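Local coordinates for UPF0311 protein CA_C3321 (PDB 3G7G), which is of unknown function but folds as an antiparallel beta-barrel of the UPF0311 (DUF3237) family and assembles with further copies of itself, at residues G84-I89 against E125-K130; R36-I41 against I60-V65. All coordinates share one frame; numbering follows the deposited sequence.

Interaction 1: G84-I89 against E125-K130; sequences GAAIYI and ETYSPK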
ATOM      1  N   GLY A  84       7.728 -16.325 -23.958  1.00 28.08           N
ATOM      2  CA  GLY A  84       6.563 -15.477 -24.195  1.00 27.41           C
ATOM      3  C   GLY A  84       5.781 -15.001 -22.969  1.00 26.69           C
ATOM      4  O   GLY A  84       4.904 -14.143 -23.104  1.00 26.17           O
ATOM      5  N   ALA A  85       6.074 -15.543 -21.793  1.00 26.33           N
ATOM      6  CA  ALA A  85       5.401 -15.159 -20.525  1.00 26.16           C
ATOM      7  C   ALA A  85       5.822 -13.780 -20.055  1.00 26.23           C
ATOM      8  O   ALA A  85       6.949 -13.378 -20.258  1.00 26.54           O
ATOM      9  CB  ALA A  85       5.725 -16.167 -19.438  1.00 25.93           C
ATOM     10  N   ALA A  86       4.902 -13.050 -19.432  1.00 26.13           N
ATOM     11  CA  ALA A  86       5.202 -11.762 -18.853  1.00 25.64           C
ATOM     12  C   ALA A  86       5.158 -11.838 -17.342  1.00 25.61           C
ATOM     13  O   ALA A  86       4.472 -12.673 -16.763  1.00 25.54           O
ATOM     14  CB  ALA A  86       4.203 -10.713 -19.345  1.00 26.11           C
ATOM     15  N   ILE A  87       5.902 -10.935 -16.710  1.00 25.65           N
ATOM     16  CA  ILE A  87       5.881 -10.731 -15.267  1.00 25.90           C
ATOM     17  C   ILE A  87       5.897  -9.247 -15.017  1.00 25.86           C
ATOM     18  O   ILE A  87       6.763  -8.550 -15.505  1.00 24.01           O
ATOM     19  CB  ILE A  87       7.128 -11.350 -14.574  1.00 26.36           C
ATOM     20  CG1 ILE A  87       7.247 -12.841 -14.923  1.00 27.28           C
ATOM     21  CG2 ILE A  87       7.031 -11.198 -13.023  1.00 24.54           C
ATOM     22  CD1 ILE A  87       8.506 -13.255 -15.541  1.00 28.87           C
ATOM     23  N   TYR A  88       4.930  -8.797 -14.228  1.00 26.83           N
ATOM     24  CA  TYR A  88       4.804  -7.438 -13.785  1.00 26.38           C
ATOM     25  C   TYR A  88       5.388  -7.334 -12.376  1.00 26.78           C
ATOM     26  O   TYR A  88       5.053  -8.124 -11.474  1.00 28.37           O
ATOM     27  CB  TYR A  88       3.339  -7.051 -13.798  1.00 26.24           C
ATOM     28  CG  TYR A  88       3.092  -5.722 -13.196  1.00 26.58           C
ATOM     29  CD1 TYR A  88       3.617  -4.563 -13.780  1.00 25.96           C
ATOM     30  CD2 TYR A  88       2.349  -5.601 -12.033  1.00 26.59           C
ATOM     31  CE1 TYR A  88       3.405  -3.309 -13.205  1.00 25.81           C
ATOM     32  CE2 TYR A  88       2.118  -4.361 -11.472  1.00 26.02           C
ATOM     33  CZ  TYR A  88       2.662  -3.224 -12.053  1.00 25.60           C
ATOM     34  OH  TYR A  88       2.419  -1.996 -11.492  1.00 27.51           O
ATOM     35  N   ILE A  89       6.268  -6.369 -12.194  1.00 26.22           N
ATOM     36  CA  ILE A  89       7.080  -6.253 -10.990  1.00 26.56           C
ATOM     37  C   ILE A  89       6.801  -4.920 -10.327  1.00 26.42           C
ATOM     38  O   ILE A  89       6.834  -3.915 -11.002  1.00 25.90           O
ATOM     39  CB  ILE A  89       8.589  -6.284 -11.337  1.00 26.22           C
ATOM     40  CG1 ILE A  89       8.893  -7.507 -12.168  1.00 26.14           C
ATOM     41  CG2 ILE A  89       9.482  -6.264 -10.063  1.00 26.12           C
ATOM     42  CD1 ILE A  89      10.319  -7.788 -12.317  1.00 26.93           C
ATOM     43  N   GLU A 125       3.441 -10.268 -10.427  1.00 23.33           N
ATOM     44  CA  GLU A 125       2.151 -10.645 -10.980  1.00 23.19           C
ATOM     45  C   GLU A 125       2.420 -11.408 -12.268  1.00 22.49           C
ATOM     46  O   GLU A 125       3.131 -10.924 -13.099  1.00 22.59           O
ATOM     47  CB  GLU A 125       1.311  -9.402 -11.195  1.00 23.03           C
ATOM     48  CG  GLU A 125      -0.022  -9.669 -11.762  1.00 22.61           C
ATOM     49  CD  GLU A 125      -0.782  -8.448 -11.983  1.00 23.97           C
ATOM     50  OE1 GLU A 125      -0.738  -7.925 -13.101  1.00 22.14           O
ATOM     51  OE2 GLU A 125      -1.430  -7.997 -11.036  1.00 29.35           O
ATOM     52  N   THR A 126       1.911 -12.633 -12.377  1.00 23.10           N
ATOM     53  CA  THR A 126       2.197 -13.538 -13.490  1.00 23.06           C
ATOM     54  C   THR A 126       0.862 -14.098 -14.035  1.00 23.23           C
ATOM     55  O   THR A 126      -0.148 -13.994 -13.370  1.00 23.10           O
ATOM     56  CB  THR A 126       3.099 -14.683 -13.047  1.00 22.80           C
ATOM     57  OG1 THR A 126       2.446 -15.428 -12.022  1.00 23.65           O
ATOM     58  CG2 THR A 126       4.401 -14.152 -12.488  1.00 23.55           C
ATOM     59  N   TYR A 127       0.871 -14.655 -15.252  1.00 23.23           N
ATOM     60  CA  TYR A 127      -0.376 -14.988 -15.989  1.00 23.24           C
ATOM     61  C   TYR A 127      -0.351 -16.387 -16.581  1.00 23.63           C
ATOM     62  O   TYR A 127      -1.020 -16.689 -17.595  1.00 23.87           O
ATOM     63  CB  TYR A 127      -0.651 -13.943 -17.087  1.00 22.88           C
ATOM     64  CG  TYR A 127      -0.283 -12.572 -16.608  1.00 21.91           C
ATOM     65  CD1 TYR A 127      -1.201 -11.793 -15.926  1.00 23.20           C
ATOM     66  CD2 TYR A 127       1.015 -12.085 -16.754  1.00 19.33           C
ATOM     67  CE1 TYR A 127      -0.849 -10.549 -15.430  1.00 24.01           C
ATOM     68  CE2 TYR A 127       1.366 -10.831 -16.280  1.00 20.89           C
ATOM     69  CZ  TYR A 127       0.427 -10.077 -15.589  1.00 21.08           C
ATOM     70  OH  TYR A 127       0.745  -8.811 -15.097  1.00 23.43           O
ATOM     71  N   SER A 128       0.372 -17.261 -15.904  1.00 24.21           N
ATOM     72  CA  SER A 128       0.561 -18.606 -16.392  1.00 25.38           C
ATOM     73  C   SER A 128       0.929 -19.461 -15.214  1.00 25.95           C
ATOM     74  O   SER A 128       1.683 -18.996 -14.371  1.00 25.22           O
ATOM     75  CB  SER A 128       1.673 -18.558 -17.435  1.00 25.61           C
ATOM     76  OG  SER A 128       2.407 -19.736 -17.471  1.00 27.03           O
ATOM     77  N   PRO A 129       0.375 -20.701 -15.104  1.00 27.79           N
ATOM     78  CA  PRO A 129       0.788 -21.669 -14.068  1.00 27.83           C
ATOM     79  C   PRO A 129       2.284 -21.933 -13.898  1.00 28.04           C
ATOM     80  O   PRO A 129       2.717 -22.282 -12.816  1.00 28.40           O
ATOM     81  CB  PRO A 129       0.099 -22.969 -14.532  1.00 29.05           C
ATOM     82  CG  PRO A 129      -1.153 -22.482 -15.122  1.00 29.48           C
ATOM     83  CD  PRO A 129      -0.733 -21.255 -15.906  1.00 26.87           C
ATOM     84  N   LYS A 130       3.077 -21.761 -14.940  1.00 28.35           N
ATOM     85  CA  LYS A 130       4.501 -22.021 -14.847  1.00 28.26           C
ATOM     86  C   LYS A 130       5.137 -21.008 -13.906  1.00 28.35           C
ATOM     87  O   LYS A 130       6.099 -21.337 -13.234  1.00 28.39           O
ATOM     88  CB  LYS A 130       5.140 -21.940 -16.220  1.00 28.39           C
ATOM     89  CG  LYS A 130       6.545 -22.406 -16.287  1.00 29.12           C
ATOM     90  CD  LYS A 130       7.142 -22.135 -17.630  1.00 28.55           C
ATOM     91  CE  LYS A 130       8.581 -22.688 -17.700  1.00 31.83           C
ATOM     92  NZ  LYS A 130       9.262 -22.213 -18.955  1.00 33.49           N
TER
HETATM   93  O   HOH W   1       3.040 -15.120 -16.773  1.00 22.77           O

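Interaction 2: R36-I41 against I60-V65; sequences RQLIPI and IDSQIV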
ATOM      1  N   ARG A  36      11.958  14.318  -4.776  1.00 27.07           N
ATOM      2  CA  ARG A  36      11.208  13.363  -5.578  1.00 27.36           C
ATOM      3  C   ARG A  36      11.666  13.423  -7.024  1.00 28.21           C
ATOM      4  O   ARG A  36      11.676  14.507  -7.633  1.00 27.86           O
ATOM      5  CB  ARG A  36       9.711  13.694  -5.513  1.00 26.30           C
ATOM      6  CG  ARG A  36       8.722  12.919  -6.480  1.00 25.76           C
ATOM      7  CD  ARG A  36       8.583  11.467  -6.124  1.00 21.09           C
ATOM      8  NE  ARG A  36       8.030  11.374  -4.774  1.00 23.06           N
ATOM      9  CZ  ARG A  36       7.803  10.242  -4.111  1.00 21.85           C
ATOM     10  NH1 ARG A  36       8.130   9.076  -4.624  1.00 23.55           N
ATOM     11  NH2 ARG A  36       7.271  10.279  -2.900  1.00 21.85           N
ATOM     12  N   GLN A  37      11.982  12.259  -7.588  1.00 28.19           N
ATOM     13  CA  GLN A  37      12.270  12.152  -9.001  1.00 29.51           C
ATOM     14  C   GLN A  37      11.714  10.855  -9.569  1.00 28.87           C
ATOM     15  O   GLN A  37      11.601   9.870  -8.850  1.00 27.91           O
ATOM     16  CB  GLN A  37      13.791  12.182  -9.243  1.00 29.87           C
ATOM     17  CG  GLN A  37      14.538  11.471  -8.168  1.00 33.06           C
ATOM     18  CD  GLN A  37      16.023  11.448  -8.362  1.00 33.67           C
ATOM     19  OE1 GLN A  37      16.608  12.399  -8.868  1.00 38.38           O
ATOM     20  NE2 GLN A  37      16.655  10.342  -7.940  1.00 36.72           N
ATOM     21  N   LEU A  38      11.421  10.873 -10.869  1.00 28.91           N
ATOM     22  CA  LEU A  38      10.987   9.690 -11.626  1.00 28.88           C
ATOM     23  C   LEU A  38      12.108   9.257 -12.573  1.00 29.33           C
ATOM     24  O   LEU A  38      12.603  10.065 -13.367  1.00 28.19           O
ATOM     25  CB  LEU A  38       9.745  10.011 -12.432  1.00 28.23           C
ATOM     26  CG  LEU A  38       8.584  10.603 -11.643  1.00 28.93           C
ATOM     27  CD1 LEU A  38       7.447  11.061 -12.573  1.00 28.63           C
ATOM     28  CD2 LEU A  38       8.113   9.575 -10.620  1.00 29.16           C
ATOM     29  N   ILE A  39      12.524   7.998 -12.460  1.00 29.94           N
ATOM     30  CA  ILE A  39      13.590   7.448 -13.289  1.00 30.19           C
ATOM     31  C   ILE A  39      13.005   6.495 -14.331  1.00 30.36           C
ATOM     32  O   ILE A  39      12.508   5.423 -13.977  1.00 30.57           O
ATOM     33  CB  ILE A  39      14.630   6.679 -12.472  1.00 30.83           C
ATOM     34  CG1 ILE A  39      15.051   7.487 -11.252  1.00 31.23           C
ATOM     35  CG2 ILE A  39      15.826   6.300 -13.369  1.00 30.48           C
ATOM     36  CD1 ILE A  39      16.059   8.492 -11.521  1.00 31.86           C
ATOM     37  N   PRO A  40      13.025   6.897 -15.619  1.00 30.50           N
ATOM     38  CA  PRO A  40      12.603   5.985 -16.677  1.00 30.22           C
ATOM     39  C   PRO A  40      13.568   4.826 -16.837  1.00 30.45           C
ATOM     40  O   PRO A  40      14.769   5.009 -16.646  1.00 30.33           O
ATOM     41  CB  PRO A  40      12.551   6.875 -17.929  1.00 30.70           C
ATOM     42  CG  PRO A  40      12.553   8.302 -17.413  1.00 29.89           C
ATOM     43  CD  PRO A  40      13.365   8.233 -16.149  1.00 30.26           C
ATOM     44  N   ILE A  41      13.030   3.643 -17.144  1.00 30.29           N
ATOM     45  CA  ILE A  41      13.845   2.455 -17.408  1.00 30.75           C
ATOM     46  C   ILE A  41      13.896   2.288 -18.931  1.00 30.68           C
ATOM     47  O   ILE A  41      12.892   2.020 -19.553  1.00 31.41           O
ATOM     48  CB  ILE A  41      13.280   1.191 -16.693  1.00 30.68           C
ATOM     49  CG1 ILE A  41      13.272   1.404 -15.169  1.00 31.49           C
ATOM     50  CG2 ILE A  41      14.140  -0.045 -17.015  1.00 30.65           C
ATOM     51  CD1 ILE A  41      12.237   0.514 -14.379  1.00 31.08           C
ATOM     52  N   ILE A  60       9.058   2.811 -14.725  1.00 27.04           N
ATOM     53  CA  ILE A  60       9.471   3.989 -13.990  1.00 27.08           C
ATOM     54  C   ILE A  60       9.811   3.597 -12.548  1.00 26.49           C
ATOM     55  O   ILE A  60       9.059   2.845 -11.922  1.00 25.40           O
ATOM     56  CB  ILE A  60       8.333   5.011 -13.946  1.00 26.11           C
ATOM     57  CG1 ILE A  60       8.167   5.669 -15.321  1.00 28.16           C
ATOM     58  CG2 ILE A  60       8.599   6.061 -12.867  1.00 26.96           C
ATOM     59  CD1 ILE A  60       9.300   6.680 -15.665  1.00 29.05           C
ATOM     60  N   ASP A  61      10.941   4.090 -12.042  1.00 27.11           N
ATOM     61  CA  ASP A  61      11.224   4.071 -10.615  1.00 26.90           C
ATOM     62  C   ASP A  61      10.889   5.440  -9.990  1.00 26.85           C
ATOM     63  O   ASP A  61      11.487   6.458 -10.330  1.00 27.62           O
ATOM     64  CB  ASP A  61      12.675   3.702 -10.342  1.00 28.36           C
ATOM     65  CG  ASP A  61      12.919   3.313  -8.877  1.00 30.31           C
ATOM     66  OD1 ASP A  61      11.977   3.449  -8.057  1.00 42.24           O
ATOM     67  OD2 ASP A  61      14.041   2.882  -8.529  1.00 40.59           O
ATOM     68  N   SER A  62       9.880   5.471  -9.131  1.00 26.04           N
ATOM     69  CA  SER A  62       9.554   6.650  -8.379  1.00 25.67           C
ATOM     70  C   SER A  62      10.340   6.631  -7.063  1.00 25.72           C
ATOM     71  O   SER A  62      10.203   5.713  -6.269  1.00 24.60           O
ATOM     72  CB  SER A  62       8.076   6.718  -8.114  1.00 25.72           C
ATOM     73  OG  SER A  62       7.773   7.949  -7.520  1.00 25.23           O
ATOM     74  N   GLN A  63      11.170   7.650  -6.870  1.00 25.97           N
ATOM     75  CA  GLN A  63      12.136   7.720  -5.785  1.00 27.25           C
ATOM     76  C   GLN A  63      12.003   9.005  -4.993  1.00 26.25           C
ATOM     77  O   GLN A  63      11.727  10.055  -5.538  1.00 25.54           O
ATOM     78  CB  GLN A  63      13.539   7.685  -6.338  1.00 27.56           C
ATOM     79  CG  GLN A  63      13.792   6.524  -7.192  1.00 29.04           C
ATOM     80  CD  GLN A  63      15.232   6.451  -7.646  1.00 29.17           C
ATOM     81  OE1 GLN A  63      15.946   7.469  -7.730  1.00 30.90           O
ATOM     82  NE2 GLN A  63      15.667   5.251  -7.946  1.00 32.63           N
ATOM     83  N   ILE A  64      12.233   8.910  -3.699  1.00 26.66           N
ATOM     84  CA  ILE A  64      12.320  10.101  -2.888  1.00 26.67           C
ATOM     85  C   ILE A  64      13.535   9.971  -1.958  1.00 26.94           C
ATOM     86  O   ILE A  64      13.666   8.988  -1.231  1.00 27.64           O
ATOM     87  CB  ILE A  64      10.973  10.325  -2.135  1.00 27.09           C
ATOM     88  CG1 ILE A  64      11.008  11.618  -1.304  1.00 28.55           C
ATOM     89  CG2 ILE A  64      10.600   9.060  -1.333  1.00 25.36           C
ATOM     90  CD1 ILE A  64      10.038  12.718  -1.743  1.00 26.50           C
ATOM     91  N   VAL A  65      14.424  10.966  -1.997  1.00 27.06           N
ATOM     92  CA  VAL A  65      15.559  11.057  -1.089  1.00 27.10           C
ATOM     93  C   VAL A  65      15.112  11.940   0.068  1.00 27.28           C
ATOM     94  O   VAL A  65      14.859  13.161  -0.087  1.00 26.63           O
ATOM     95  CB  VAL A  65      16.795  11.658  -1.754  1.00 27.62           C
ATOM     96  CG1 VAL A  65      17.995  11.595  -0.794  1.00 27.64           C
ATOM     97  CG2 VAL A  65      17.111  10.928  -3.038  1.00 29.14           C
TER
HETATM   98  O   HOH W   2       8.779   6.217  -4.146  1.00 31.06           O

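Interaction 1: G84-I89 against E125-K130
Anti torsions in Tyr88 (chi1 173°) and Glu125 (chi1 180°) swing each CG to the side of its own carbonyl carbon; both CB atoms stand on the same face of the antiparallel barrel sheet, where strand 86-96 pairs with strand 117-126, and there ring and carboxylate pass each other. Tyr88 and Glu125 form a hydrogen-bonded pair: Tyr88 N gives a nearly straight bond to Glu125 O (3.0 Å), and Glu125 N returns one to Tyr88 O (2.9 Å). The extended Glu125 side chain passes the ring obliquely, its OE1 lying 4.0 Å from Tyr88 CD2. Tyr127, just beyond the pair, brings its ring back alongside. Tyr127 OH donates to the anti lone pair of Glu125 OE1 (2.6 Å) and also rests against Tyr88 CB, so a tyrosine suits this place by supplying a flat body with a polar tip. Arg36 of the second subunit forms a salt bridge with the same carboxylate, which probably favours its charged form, while Tyr88 OH reaches Ser62 of that subunit. On the opposite face of the sheet, Ile87 and Thr126 lie side by side, and the branched Thr126 offers its methyl CG2 to Ile87 CG1 (4.0 Å). Past Thr126 the backbones part, and a water joins them, donating to Ala86 O and accepting from Tyr127 N. The methyl Ala86 CB lies against Tyr127 CE2, and Ala86 O sits near the ring plane, 3.5 Å from Tyr127 CD2.

Interaction 2: R36-I41 against I60-V65
Strands 36-41 and 60-65 run antiparallel (161° between their directions) as the two arms of a beta hairpin, with two-way backbone bonds at Gln37-Gln63 and Ile39-Asp61. On the face of those pairs, Gln37 NE2 donates to Gln63 OE1 (3.0 Å) in the plane of the acceptor carbonyl; the amide planes are 33° apart, and glutamine fits because each amide carries both donor and acceptor. Ile39 CG1 packs beside that oxygen, 3.6 Å from Gln63 OE1. On the other face, Arg36 bends at chi2 and chi3, folding its guanidinium back across the neighbouring strand, where Ile64 CB lies 3.7 Å over the centre of one face. Arg36 NH1 makes a weak bond to Ser62 OG (3.1 Å) and meets a water that also bonds to Ser62 O. The stronger partners are on the second subunit: Glu125 for Arg36 and Tyr88 for Ser62. Farther along, Ile60 CD1 reaches Pro40 CA at 3.5 Å; at this non-hydrogen-bonded position no N-H is asked for by strand 60-65, so proline fits. Within the barrel sheet the hairpin is flanked by strand 11-30, which Ile39 touches at Val21 and Pro24, and by strand 71-81, where Leu73 packs on Asp61 and Gln63.

How the interactions relate
Within one chain the two contacts are separate patches of the same closed antiparallel sheet: their centres lie 24 Å apart, their nearest atoms about 7 Å, and they do not touch. Strand 71-81 lies between them in the sheet order, bordering 53-65 on one side and 86-96 on the other. Across the subunit boundary they meet directly, because interaction 2 supplies Arg36 and Ser62 to Glu125 and Tyr88 of the second subunit, while interaction 1 receives the same two residues from that subunit. The exchange thus runs in both directions, and the two barrels are linked through side chains carried on the two strand pairs.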